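Local structure of hydrolase (Thermococcus thioreducens, 6IAH) at residues A[12-17]-A[150-155]; A[67-72]-A[90-95]; A[111-116]-A[157-162]. The protein is a haloacid dehalogenase superfamily phosphatase that binds magnesium and probably hydrolyses phosphate esters such as phosphoglycolate. All blocks are in the same frame, centred on the assembly; numbering follows the deposited sequence.

Overall arrangement
Contact 1 is buried near the centre of the chain and contact 3 is partly buried at the edge of the same region; their centres lie about 11 Å apart. Both use helix 154-164 of the core domain and touch through Ile12 and Ala160. Contact 2 is a surface contact in the helical cap, its centre about 29 Å from that of contact 1, and along the chain it is nested inside the loop closed by contact 1. The chemistry follows the place: aliphatic carbons round one arginine in contact 1, a bidentate salt bridge in contact 3, and a serine-phenylalanine touch with a water-bridged pair of like charges in contact 2.

Contact 1: residues A[12-17]-A[150-155]; sequences IDVRES and TGRSAL
Ile12 and Val14 touch Arg152 beside the magnesium site of the haloacid dehalogenase fold, where the short strand 12-13, paired antiparallel with strand 129-130, leads from the core into the helical cap. Ile12 comes first, laying CD1 over one face of the Arg152 guanidinium, offset toward its rim, 4.2 Å from NH2. The same methyl group packs against Ala160 of helix 154-164, so one methyl touches both the helix and the arginine.

Asp13 and Glu16 belong to a second magnesium site seen for this protein, though in this chain's model they do not ligate that ion. Val14, between them, returns to the contact: its CG1 lies in the guanidinium plane, at the edge, 3.6 Å from Arg152 NH2. Beyond Glu16 at the N-cap, Ser17 opens helix 17-32 and hydrogen-bonds Glu128 through OG.

The arginine reaches across with its chain extended from CG to NE (chi2 174°, chi3 -179°), which carries the flat end between two carboxylates. NE makes a salt bridge to Asp8, a ligand of the bound magnesium ion; NH2 makes another to Glu128, and NH1 hydrogen-bonds the carbonyl of Glu156. All three nitrogens are thus tied by polar partners while Ile12 and Val14 pack on a face and an edge, an arrangement that should fix the rotation of the group and position Asp8 from the second shell. At the far end, the loop after strand 145-149 holds the base of the arginine. There Thr150, placed as the motif II threonine is in this superfamily, forms an ST turn: its OG1 accepts from Arg152 N at 3.2 Å along a nearly straight bond of 167°.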
ATOM      1  N   ILE A  12       7.887  -4.773   4.910  1.00 24.62           N
ATOM      2  CA  ILE A  12       6.957  -5.906   4.740  1.00 24.70           C
ATOM      3  C   ILE A  12       6.787  -6.205   3.259  1.00 27.80           C
ATOM      4  O   ILE A  12       6.573  -5.269   2.432  1.00 27.52           O
ATOM      5  CB  ILE A  12       5.568  -5.580   5.344  1.00 26.63           C
ATOM      6  CG1 ILE A  12       5.695  -5.508   6.877  1.00 25.76           C
ATOM      7  CG2 ILE A  12       4.548  -6.658   5.008  1.00 26.84           C
ATOM      8  CD1 ILE A  12       4.462  -4.997   7.588  1.00 27.88           C
ATOM      9  N   ASP A  13       6.881  -7.492   2.917  1.00 25.73           N
ATOM     10  CA  ASP A  13       6.566  -7.971   1.570  1.00 27.81           C
ATOM     11  C   ASP A  13       5.075  -8.263   1.621  1.00 30.19           C
ATOM     12  O   ASP A  13       4.650  -9.206   2.338  1.00 29.98           O
ATOM     13  CB  ASP A  13       7.338  -9.244   1.269  1.00 27.42           C
ATOM     14  CG  ASP A  13       7.001  -9.871  -0.077  1.00 31.39           C
ATOM     15  OD1 ASP A  13       6.077  -9.497  -0.818  1.00 32.04           O
ATOM     16  OD2 ASP A  13       7.722 -10.829  -0.399  1.00 33.42           O
ATOM     17  N   VAL A  14       4.297  -7.479   0.879  1.00 29.16           N
ATOM     18  CA  VAL A  14       2.847  -7.626   0.894  1.00 32.30           C
ATOM     19  C   VAL A  14       2.516  -8.529  -0.230  1.00 45.35           C
ATOM     20  O   VAL A  14       1.578  -8.204  -1.000  1.00 49.34           O
ATOM     21  CB  VAL A  14       2.057  -6.303   0.807  1.00 29.56           C
ATOM     22  CG1 VAL A  14       2.368  -5.487   2.061  1.00 29.88           C
ATOM     23  CG2 VAL A  14       2.345  -5.485  -0.465  1.00 29.99           C
ATOM     24  N   ARG A  15       3.348  -9.589  -0.336  1.00 44.61           N
ATOM     25  CA  ARG A  15       3.167 -10.840  -1.121  1.00 46.57           C
ATOM     26  C   ARG A  15       1.812 -10.846  -1.863  1.00 36.72           C
ATOM     27  O   ARG A  15       0.903 -11.652  -1.695  1.00 39.09           O
ATOM     28  CB  ARG A  15       3.451 -12.083  -0.215  1.00 50.20           C
ATOM     29  CG  ARG A  15       4.935 -12.620  -0.205  1.00 50.06           C
ATOM     30  CD  ARG A  15       5.057 -14.077   0.298  1.00 58.26           C
ATOM     31  NE  ARG A  15       3.897 -14.907  -0.105  1.00 61.02           N
ATOM     32  CZ  ARG A  15       2.933 -15.443   0.680  1.00 61.44           C
ATOM     33  NH1 ARG A  15       2.933 -15.376   2.026  1.00 55.67           N
ATOM     34  NH2 ARG A  15       1.944 -16.116   0.087  1.00 54.67           N
ATOM     35  N   GLU A  16       1.714  -9.834  -2.673  1.00 33.63           N
ATOM     36  CA  GLU A  16       0.507  -9.586  -3.408  1.00 45.95           C
ATOM     37  C   GLU A  16      -0.886  -9.849  -2.639  1.00 42.22           C
ATOM     38  O   GLU A  16      -1.870 -10.278  -3.301  1.00 40.08           O
ATOM     39  CB  GLU A  16       0.703 -10.204  -4.807  1.00 48.95           C
ATOM     40  CG  GLU A  16       1.914  -9.564  -5.523  1.00 51.34           C
ATOM     41  CD  GLU A  16       3.269  -9.947  -4.851  1.00 58.85           C
ATOM     42  OE1 GLU A  16       3.595 -11.160  -4.869  1.00 70.27           O
ATOM     43  OE2 GLU A  16       3.974  -9.081  -4.246  1.00 53.01           O
ATOM     44  N   SER A  17      -0.915  -9.581  -1.279  1.00 35.65           N
ATOM     45  CA  SER A  17      -2.060  -9.809  -0.364  1.00 29.90           C
ATOM     46  C   SER A  17      -3.199  -8.912  -0.881  1.00 29.16           C
ATOM     47  O   SER A  17      -4.308  -9.359  -1.017  1.00 27.03           O
ATOM     48  CB  SER A  17      -1.791  -9.395   1.079  1.00 27.06           C
ATOM     49  OG  SER A  17      -1.375  -8.006   1.126  1.00 24.73           O
ATOM     50  N   THR A 150       3.540   6.085   5.996  1.00 22.68           N
ATOM     51  CA  THR A 150       2.920   4.973   5.252  1.00 23.01           C
ATOM     52  C   THR A 150       1.520   5.353   4.794  1.00 23.99           C
ATOM     53  O   THR A 150       0.820   6.078   5.463  1.00 24.50           O
ATOM     54  CB  THR A 150       2.941   3.680   6.100  1.00 25.43           C
ATOM     55  OG1 THR A 150       2.383   2.556   5.385  1.00 26.17           O
ATOM     56  CG2 THR A 150       2.234   3.831   7.370  1.00 24.56           C
ATOM     57  N   GLY A 151       1.090   4.788   3.675  1.00 26.19           N
ATOM     58  CA  GLY A 151      -0.300   4.882   3.234  1.00 28.50           C
ATOM     59  C   GLY A 151      -1.253   4.013   4.051  1.00 27.51           C
ATOM     60  O   GLY A 151      -2.476   4.150   3.909  1.00 25.85           O
ATOM     61  N   ARG A 152      -0.706   3.156   4.916  1.00 23.81           N
ATOM     62  CA  ARG A 152      -1.523   2.350   5.817  1.00 24.76           C
ATOM     63  C   ARG A 152      -2.310   3.262   6.787  1.00 27.09           C
ATOM     64  O   ARG A 152      -1.831   4.302   7.171  1.00 25.77           O
ATOM     65  CB  ARG A 152      -0.644   1.345   6.598  1.00 23.66           C
ATOM     66  CG  ARG A 152      -0.251   0.068   5.827  1.00 23.88           C
ATOM     67  CD  ARG A 152       0.750  -0.805   6.636  1.00 23.19           C
ATOM     68  NE  ARG A 152       1.126  -2.000   5.849  1.00 21.93           N
ATOM     69  CZ  ARG A 152       0.708  -3.219   6.072  1.00 22.69           C
ATOM     70  NH1 ARG A 152      -0.087  -3.506   7.133  1.00 24.04           N
ATOM     71  NH2 ARG A 152       1.104  -4.181   5.193  1.00 25.83           N
ATOM     72  N   SER A 153      -3.514   2.806   7.178  1.00 28.68           N
ATOM     73  CA  SER A 153      -4.268   3.383   8.292  1.00 31.83           C
ATOM     74  C   SER A 153      -3.620   2.958   9.576  1.00 31.61           C
ATOM     75  O   SER A 153      -2.838   2.022   9.562  1.00 29.51           O
ATOM     76  CB  SER A 153      -5.719   2.844   8.288  1.00 31.14           C
ATOM     77  OG  SER A 153      -5.729   1.449   8.484  1.00 30.75           O
ATOM     78  N   ALA A 154      -3.950   3.648  10.677  1.00 30.45           N
ATOM     79  CA  ALA A 154      -3.584   3.236  12.013  1.00 34.12           C
ATOM     80  C   ALA A 154      -3.841   1.739  12.305  1.00 30.59           C
ATOM     81  O   ALA A 154      -2.980   1.063  12.846  1.00 28.19           O
ATOM     82  CB  ALA A 154      -4.276   4.104  13.035  1.00 33.66           C
ATOM     83  N   LEU A 155      -4.999   1.227  11.937  1.00 32.01           N
ATOM     84  CA  LEU A 155      -5.299  -0.173  12.168  1.00 34.39           C
ATOM     85  C   LEU A 155      -4.348  -1.035  11.376  1.00 29.79           C
ATOM     86  O   LEU A 155      -3.839  -2.028  11.877  1.00 30.44           O
ATOM     87  CB  LEU A 155      -6.729  -0.481  11.706  1.00 39.30           C
ATOM     88  CG  LEU A 155      -7.276  -1.883  11.960  1.00 46.55           C
ATOM     89  CD1 LEU A 155      -8.771  -1.800  12.292  1.00 52.73           C
ATOM     90  CD2 LEU A 155      -7.072  -2.831  10.793  1.00 45.33           C
TER

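Contact 2: residues A[67-72]-A[90-95]; sequences ALSGRA and EKFGFQ
Ser69 meets the ring of Phe92 obliquely, while Arg71 and Lys91 send their longer side chains past one another at a slant. The serine touches through carbon: its CB is 3.9 Å from Phe92 CE1 and only slightly farther from CZ, so the outer end of the ring does the packing. Lys91 CG lies over one face of that ring, offset toward the rim, and the lysine then runs on toward the arginine.

Arg71 bends at chi3 (-69°), which turns its guanidinium toward the lysine. Lys91 CE comes to the guanidinium edge, near its plane, 4.1 Å from Arg71 NH2. The two like charges are close, with Arg71 NH2 4.2 Å from Lys91 NZ, but a water set to one side of the line between them accepts from both, at 3.0 Å from Arg71 NH2 and 2.7 Å from Lys91 NZ. Glu74 makes a salt bridge to Arg71 NH1, and this should offset part of the repulsion.

The serine hydroxyl faces its own chain. Ser69 OG accepts from Arg71 N at 3.2 Å, an ST turn, and is also bonded to the carbonyl of Phe66. Gly70, with positive phi, ends the preceding helix in a Schellman motif.

The contact joins the C-terminal ends of helices 56-68 and 85-92. Helix 72-78, starting just after Arg71, completes the cluster: its Leu75 is touched by Ser69, Lys91 and Phe92. The whole group lies on the surface of the helical cap, away from the magnesium sites.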
ATOM      1  N   ALA A  67     -15.267  -6.961 -16.274  1.00 22.53           N
ATOM      2  CA  ALA A  67     -15.398  -8.427 -16.499  1.00 24.69           C
ATOM      3  C   ALA A  67     -16.835  -8.826 -16.781  1.00 30.58           C
ATOM      4  O   ALA A  67     -17.068  -9.785 -17.530  1.00 27.05           O
ATOM      5  CB  ALA A  67     -14.849  -9.213 -15.333  1.00 25.33           C
ATOM      6  N   LEU A  68     -17.808  -8.098 -16.213  1.00 26.26           N
ATOM      7  CA  LEU A  68     -19.215  -8.318 -16.595  1.00 27.91           C
ATOM      8  C   LEU A  68     -19.458  -8.096 -18.045  1.00 28.74           C
ATOM      9  O   LEU A  68     -20.364  -8.723 -18.619  1.00 28.20           O
ATOM     10  CB  LEU A  68     -20.191  -7.418 -15.806  1.00 31.27           C
ATOM     11  CG  LEU A  68     -20.604  -7.917 -14.408  1.00 34.95           C
ATOM     12  CD1 LEU A  68     -21.498  -6.877 -13.719  1.00 36.52           C
ATOM     13  CD2 LEU A  68     -21.350  -9.238 -14.574  1.00 38.44           C
ATOM     14  N   SER A  69     -18.711  -7.151 -18.616  1.00 27.68           N
ATOM     15  CA  SER A  69     -18.866  -6.772 -20.014  1.00 27.93           C
ATOM     16  C   SER A  69     -18.191  -7.804 -20.930  1.00 26.80           C
ATOM     17  O   SER A  69     -18.365  -7.739 -22.131  1.00 30.81           O
ATOM     18  CB  SER A  69     -18.245  -5.419 -20.302  1.00 25.57           C
ATOM     19  OG  SER A  69     -16.842  -5.536 -20.474  1.00 27.36           O
ATOM     20  N   GLY A  70     -17.383  -8.693 -20.391  1.00 30.26           N
ATOM     21  CA  GLY A  70     -16.694  -9.672 -21.244  1.00 31.90           C
ATOM     22  C   GLY A  70     -15.505  -9.127 -22.048  1.00 34.36           C
ATOM     23  O   GLY A  70     -14.923  -9.891 -22.857  1.00 31.49           O
ATOM     24  N   ARG A  71     -15.123  -7.855 -21.834  1.00 30.65           N
ATOM     25  CA  ARG A  71     -14.015  -7.198 -22.579  1.00 32.78           C
ATOM     26  C   ARG A  71     -12.966  -6.578 -21.624  1.00 28.81           C
ATOM     27  O   ARG A  71     -12.417  -5.494 -21.900  1.00 31.90           O
ATOM     28  CB  ARG A  71     -14.568  -6.100 -23.486  1.00 35.63           C
ATOM     29  CG  ARG A  71     -15.710  -6.534 -24.377  1.00 37.84           C
ATOM     30  CD  ARG A  71     -15.991  -5.561 -25.501  1.00 38.05           C
ATOM     31  NE  ARG A  71     -16.552  -4.332 -24.966  1.00 39.07           N
ATOM     32  CZ  ARG A  71     -15.921  -3.164 -24.806  1.00 43.98           C
ATOM     33  NH1 ARG A  71     -14.652  -2.972 -25.198  1.00 40.66           N
ATOM     34  NH2 ARG A  71     -16.605  -2.142 -24.266  1.00 41.60           N
ATOM     35  N   ALA A  72     -12.709  -7.249 -20.503  1.00 29.59           N
ATOM     36  CA  ALA A  72     -11.847  -6.672 -19.476  1.00 30.48           C
ATOM     37  C   ALA A  72     -10.460  -6.349 -20.024  1.00 32.91           C
ATOM     38  O   ALA A  72      -9.926  -5.230 -19.851  1.00 29.13           O
ATOM     39  CB  ALA A  72     -11.733  -7.576 -18.291  1.00 27.61           C
ATOM     40  N   GLU A  90     -19.522   6.187 -15.599  1.00 25.12           N
ATOM     41  CA  GLU A  90     -20.141   6.935 -16.690  1.00 27.20           C
ATOM     42  C   GLU A  90     -20.316   6.033 -17.891  1.00 28.63           C
ATOM     43  O   GLU A  90     -21.314   6.118 -18.588  1.00 29.58           O
ATOM     44  CB  GLU A  90     -19.328   8.151 -17.059  1.00 30.96           C
ATOM     45  CG  GLU A  90     -19.568   9.346 -16.152  1.00 37.18           C
ATOM     46  CD  GLU A  90     -18.637  10.516 -16.456  1.00 46.46           C
ATOM     47  OE1 GLU A  90     -17.939  10.484 -17.490  1.00 55.17           O
ATOM     48  OE2 GLU A  90     -18.595  11.472 -15.657  1.00 52.39           O
ATOM     49  N   LYS A  91     -19.331   5.200 -18.168  1.00 25.97           N
ATOM     50  CA  LYS A  91     -19.430   4.313 -19.325  1.00 26.22           C
ATOM     51  C   LYS A  91     -20.600   3.300 -19.224  1.00 28.19           C
ATOM     52  O   LYS A  91     -21.342   3.144 -20.177  1.00 28.81           O
ATOM     53  CB  LYS A  91     -18.139   3.569 -19.459  1.00 26.57           C
ATOM     54  CG  LYS A  91     -18.079   2.683 -20.658  1.00 31.98           C
ATOM     55  CD  LYS A  91     -16.652   2.197 -20.830  1.00 37.04           C
ATOM     56  CE  LYS A  91     -16.559   1.234 -21.991  1.00 43.70           C
ATOM     57  NZ  LYS A  91     -16.827   1.919 -23.293  1.00 50.02           N
ATOM     58  N   PHE A  92     -20.730   2.569 -18.108  1.00 26.30           N
ATOM     59  CA  PHE A  92     -21.748   1.472 -17.980  1.00 25.11           C
ATOM     60  C   PHE A  92     -23.054   1.881 -17.358  1.00 24.14           C
ATOM     61  O   PHE A  92     -24.019   1.185 -17.480  1.00 21.77           O
ATOM     62  CB  PHE A  92     -21.142   0.280 -17.242  1.00 24.15           C
ATOM     63  CG  PHE A  92     -20.024  -0.337 -17.994  1.00 24.11           C
ATOM     64  CD1 PHE A  92     -20.298  -1.165 -19.073  1.00 26.45           C
ATOM     65  CD2 PHE A  92     -18.688  -0.009 -17.712  1.00 26.56           C
ATOM     66  CE1 PHE A  92     -19.278  -1.743 -19.795  1.00 28.35           C
ATOM     67  CE2 PHE A  92     -17.647  -0.560 -18.444  1.00 27.59           C
ATOM     68  CZ  PHE A  92     -17.934  -1.429 -19.479  1.00 30.01           C
ATOM     69  N   GLY A  93     -23.109   3.039 -16.702  1.00 21.37           N
ATOM     70  CA  GLY A  93     -24.335   3.486 -16.123  1.00 22.37           C
ATOM     71  C   GLY A  93     -24.685   2.966 -14.744  1.00 23.92           C
ATOM     72  O   GLY A  93     -25.814   3.185 -14.256  1.00 23.81           O
ATOM     73  N   PHE A  94     -23.720   2.291 -14.104  1.00 21.59           N
ATOM     74  CA  PHE A  94     -23.953   1.575 -12.875  1.00 23.11           C
ATOM     75  C   PHE A  94     -22.777   1.853 -11.947  1.00 19.60           C
ATOM     76  O   PHE A  94     -21.706   2.153 -12.415  1.00 21.69           O
ATOM     77  CB  PHE A  94     -24.085   0.029 -13.149  1.00 22.53           C
ATOM     78  CG  PHE A  94     -25.445  -0.377 -13.578  1.00 22.43           C
ATOM     79  CD1 PHE A  94     -25.840  -0.226 -14.909  1.00 25.18           C
ATOM     80  CD2 PHE A  94     -26.376  -0.855 -12.650  1.00 21.33           C
ATOM     81  CE1 PHE A  94     -27.145  -0.508 -15.310  1.00 23.50           C
ATOM     82  CE2 PHE A  94     -27.684  -1.170 -13.057  1.00 21.74           C
ATOM     83  CZ  PHE A  94     -28.064  -1.009 -14.393  1.00 22.94           C
ATOM     84  N   GLN A  95     -23.005   1.697 -10.650  0.50 19.76           N
ATOM     85  CA  GLN A  95     -21.990   1.867  -9.637  0.50 19.50           C
ATOM     86  C   GLN A  95     -22.250   0.968  -8.451  0.50 21.02           C
ATOM     87  O   GLN A  95     -23.308   0.368  -8.304  0.50 21.67           O
ATOM     88  CB  GLN A  95     -22.031   3.338  -9.140  0.50 18.24           C
ATOM     89  CG  GLN A  95     -23.421   3.748  -8.816  0.50 16.59           C
ATOM     90  CD  GLN A  95     -23.427   5.119  -8.189  0.50 17.87           C
ATOM     91  OE1 GLN A  95     -22.347   5.669  -7.883  0.50 18.55           O
ATOM     92  NE2 GLN A  95     -24.606   5.681  -8.009  0.50 16.96           N
TER
HETATM   93  O   HOH W   1     -15.247   0.468 -24.892  1.00 36.05           O

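Contact 3: residues A[111-116]-A[157-162]; sequences GREYPE and MELAER
Glu113, in an irregular turn that follows the positive-phi residue Gly111, has its CA 9.4 Å from the CA of Leu159, the shortest CA-CA distance to segment 157-162 of helix 154-164. Side chains bridge the gap. Glu113 and Arg162 come from opposite directions, and the arginine grips the carboxylate end-on with two nitrogens: NH2 to Glu113 OE1 at 3.1 Å and NH1 to Glu113 OE2 at 3.0 Å. Both oxygens lie close to the guanidinium plane, but the nitrogens approach them from above the carboxylate plane, for the two flat groups are turned 71° apart. It is a bidentate salt bridge, yet not a coplanar one.

A bend in Glu113 at chi2 (-64°) brings its carboxylate to the arginine and leaves CG beside Leu159 CD2, 4.2 Å away. That same methyl lies over the centre of the Arg162 guanidinium, 3.7 Å above its plane, giving the charged group an aliphatic floor. One helical turn before the arginine, Glu158 takes the edge of NE and NH2. Arg162 NE donates to Glu158 OE2 at 2.8 Å, almost straight at 178° and on the syn side of the carboxylate; a weak bond joins NH2 to Glu158 OE1. The three residues form a salt-bridge network in which one arginine would be shared by two carboxylates, easing the repulsion between them. Glu113 and Glu158 each have a second conformer, so the network holds for the conformers described here and is less certain for the others.

The contact joins the loop after helix 100-110, on the cap side of the molecule, to helix 154-164 of the core. Glu113 also touches Trp125, and Leu159 touches Leu110 of helix 100-110.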
ATOM      1  N   GLY A 111     -10.352 -10.434   7.411  1.00 24.70           N
ATOM      2  CA  GLY A 111     -10.871 -11.655   8.005  1.00 28.25           C
ATOM      3  C   GLY A 111     -11.429 -11.391   9.369  1.00 27.44           C
ATOM      4  O   GLY A 111     -12.144 -10.400   9.560  1.00 26.97           O
ATOM      5  N   ARG A 112     -10.950 -12.156  10.356  1.00 26.25           N
ATOM      6  CA  ARG A 112     -11.472 -12.028  11.708  1.00 27.16           C
ATOM      7  C   ARG A 112     -11.100 -10.726  12.387  1.00 24.10           C
ATOM      8  O   ARG A 112     -11.736 -10.382  13.407  1.00 27.56           O
ATOM      9  CB  ARG A 112     -11.083 -13.199  12.591  1.00 28.48           C
ATOM     10  CG  ARG A 112     -11.610 -14.520  12.055  1.00 30.31           C
ATOM     11  CD  ARG A 112     -11.064 -15.628  12.910  1.00 30.20           C
ATOM     12  NE  ARG A 112     -11.778 -16.877  12.691  1.00 31.00           N
ATOM     13  CZ  ARG A 112     -11.436 -18.041  13.219  1.00 30.32           C
ATOM     14  NH1 ARG A 112     -10.361 -18.122  13.953  1.00 34.28           N
ATOM     15  NH2 ARG A 112     -12.149 -19.116  12.972  1.00 31.00           N
ATOM     16  N   GLU A 113     -10.111 -10.003  11.844  0.50 24.02           N
ATOM     17  CA  GLU A 113      -9.762  -8.669  12.364  0.50 23.62           C
ATOM     18  C   GLU A 113     -10.834  -7.632  12.044  0.50 25.32           C
ATOM     19  O   GLU A 113     -10.792  -6.509  12.580  0.50 24.36           O
ATOM     20  CB  GLU A 113      -8.418  -8.179  11.820  0.50 23.89           C
ATOM     21  CG  GLU A 113      -7.173  -9.001  12.213  0.50 23.18           C
ATOM     22  CD  GLU A 113      -6.859  -9.019  13.695  0.50 23.53           C
ATOM     23  OE1 GLU A 113      -7.012  -7.951  14.399  0.50 24.97           O
ATOM     24  OE2 GLU A 113      -6.436 -10.093  14.174  0.50 20.43           O
ATOM     25  N   TYR A 114     -11.783  -7.987  11.174  1.00 25.86           N
ATOM     26  CA  TYR A 114     -12.853  -7.056  10.713  1.00 27.66           C
ATOM     27  C   TYR A 114     -14.143  -7.382  11.458  1.00 26.85           C
ATOM     28  O   TYR A 114     -14.760  -8.426  11.253  1.00 24.79           O
ATOM     29  CB  TYR A 114     -13.046  -7.167   9.228  1.00 28.13           C
ATOM     30  CG  TYR A 114     -14.081  -6.237   8.580  1.00 28.80           C
ATOM     31  CD1 TYR A 114     -14.140  -4.873   8.905  1.00 32.43           C
ATOM     32  CD2 TYR A 114     -14.938  -6.715   7.593  1.00 34.08           C
ATOM     33  CE1 TYR A 114     -15.054  -4.027   8.286  1.00 36.04           C
ATOM     34  CE2 TYR A 114     -15.857  -5.887   6.971  1.00 33.62           C
ATOM     35  CZ  TYR A 114     -15.900  -4.544   7.324  1.00 37.06           C
ATOM     36  OH  TYR A 114     -16.765  -3.722   6.701  1.00 40.32           O
ATOM     37  N   PRO A 115     -14.521  -6.497  12.392  1.00 25.91           N
ATOM     38  CA  PRO A 115     -15.694  -6.775  13.200  1.00 30.71           C
ATOM     39  C   PRO A 115     -17.013  -6.823  12.426  1.00 33.71           C
ATOM     40  O   PRO A 115     -17.933  -7.432  12.880  1.00 37.68           O
ATOM     41  CB  PRO A 115     -15.750  -5.595  14.189  1.00 29.90           C
ATOM     42  CG  PRO A 115     -14.510  -4.896  14.104  1.00 28.46           C
ATOM     43  CD  PRO A 115     -13.841  -5.253  12.807  1.00 29.71           C
ATOM     44  N   GLU A 116     -17.088  -6.200  11.262  1.00 34.20           N
ATOM     45  CA  GLU A 116     -18.299  -6.270  10.469  1.00 38.56           C
ATOM     46  C   GLU A 116     -18.160  -7.288   9.309  1.00 36.02           C
ATOM     47  O   GLU A 116     -18.824  -7.125   8.320  1.00 34.05           O
ATOM     48  CB  GLU A 116     -18.642  -4.867   9.939  1.00 42.00           C
ATOM     49  CG  GLU A 116     -19.075  -3.855  11.022  1.00 44.99           C
ATOM     50  CD  GLU A 116     -17.921  -3.280  11.831  1.00 49.96           C
ATOM     51  OE1 GLU A 116     -16.770  -3.170  11.306  1.00 48.83           O
ATOM     52  OE2 GLU A 116     -18.173  -2.947  13.009  1.00 50.83           O
ATOM     53  N   MET A 157      -1.446  -0.238  10.355  1.00 23.79           N
ATOM     54  CA  MET A 157      -0.140  -0.036  10.909  1.00 28.18           C
ATOM     55  C   MET A 157       0.085  -0.945  12.169  1.00 30.78           C
ATOM     56  O   MET A 157       1.174  -1.524  12.342  1.00 29.44           O
ATOM     57  CB  MET A 157       0.070   1.464  11.227  1.00 27.91           C
ATOM     58  CG  MET A 157       1.501   1.857  11.511  1.00 29.37           C
ATOM     59  SD  MET A 157       2.787   1.292  10.294  1.00 26.62           S
ATOM     60  CE  MET A 157       4.082   1.002  11.433  1.00 27.80           C
ATOM     61  N   GLU A 158      -0.942  -1.077  13.011  1.00 29.70           N
ATOM     62  CA  GLU A 158      -0.904  -2.052  14.099  0.50 28.31           C
ATOM     63  C   GLU A 158      -0.658  -3.466  13.552  1.00 26.80           C
ATOM     64  O   GLU A 158       0.154  -4.207  14.120  1.00 25.65           O
ATOM     65  CB  GLU A 158      -2.187  -2.017  14.926  0.50 28.66           C
ATOM     66  CG  GLU A 158      -2.067  -2.694  16.288  0.50 29.01           C
ATOM     67  CD  GLU A 158      -2.375  -4.172  16.240  0.50 29.49           C
ATOM     68  OE1 GLU A 158      -3.300  -4.549  15.484  0.50 28.69           O
ATOM     69  OE2 GLU A 158      -1.706  -4.958  16.963  0.50 29.82           O
ATOM     70  N   LEU A 159      -1.346  -3.832  12.478  1.00 22.87           N
ATOM     71  CA  LEU A 159      -1.088  -5.134  11.803  1.00 25.69           C
ATOM     72  C   LEU A 159       0.373  -5.280  11.322  1.00 26.17           C
ATOM     73  O   LEU A 159       0.993  -6.346  11.489  1.00 25.85           O
ATOM     74  CB  LEU A 159      -2.032  -5.375  10.602  1.00 28.38           C
ATOM     75  CG  LEU A 159      -3.553  -5.338  10.881  1.00 29.17           C
ATOM     76  CD1 LEU A 159      -4.320  -5.514   9.579  1.00 32.97           C
ATOM     77  CD2 LEU A 159      -3.920  -6.386  11.908  1.00 29.42           C
ATOM     78  N   ALA A 160       0.905  -4.224  10.700  1.00 25.24           N
ATOM     79  CA  ALA A 160       2.290  -4.220  10.283  1.00 25.19           C
ATOM     80  C   ALA A 160       3.258  -4.455  11.456  1.00 25.20           C
ATOM     81  O   ALA A 160       4.188  -5.226  11.319  1.00 22.68           O
ATOM     82  CB  ALA A 160       2.623  -2.926   9.595  1.00 24.18           C
ATOM     83  N   GLU A 161       3.032  -3.750  12.572  1.00 22.31           N
ATOM     84  CA  GLU A 161       3.779  -4.012  13.777  1.00 23.53           C
ATOM     85  C   GLU A 161       3.734  -5.461  14.284  1.00 23.78           C
ATOM     86  O   GLU A 161       4.723  -5.966  14.795  1.00 23.85           O
ATOM     87  CB  GLU A 161       3.340  -3.089  14.889  1.00 23.59           C
ATOM     88  CG  GLU A 161       3.693  -1.677  14.561  1.00 25.78           C
ATOM     89  CD  GLU A 161       3.093  -0.686  15.530  1.00 31.03           C
ATOM     90  OE1 GLU A 161       2.035  -0.974  16.133  1.00 35.25           O
ATOM     91  OE2 GLU A 161       3.706   0.370  15.704  1.00 34.60           O
ATOM     92  N   ARG A 162       2.617  -6.155  14.087  1.00 23.78           N
ATOM     93  CA  ARG A 162       2.540  -7.585  14.363  1.00 25.11           C
ATOM     94  C   ARG A 162       3.397  -8.395  13.431  1.00 25.34           C
ATOM     95  O   ARG A 162       4.117  -9.309  13.859  1.00 29.30           O
ATOM     96  CB  ARG A 162       1.103  -8.089  14.277  1.00 26.07           C
ATOM     97  CG  ARG A 162       0.193  -7.451  15.347  1.00 29.23           C
ATOM     98  CD  ARG A 162      -1.151  -8.150  15.213  1.00 33.41           C
ATOM     99  NE  ARG A 162      -2.258  -7.330  15.641  1.00 33.83           N
ATOM    100  CZ  ARG A 162      -3.529  -7.670  15.402  1.00 32.96           C
ATOM    101  NH1 ARG A 162      -3.848  -8.830  14.860  1.00 35.35           N
ATOM    102  NH2 ARG A 162      -4.467  -6.886  15.770  1.00 36.33           N
TER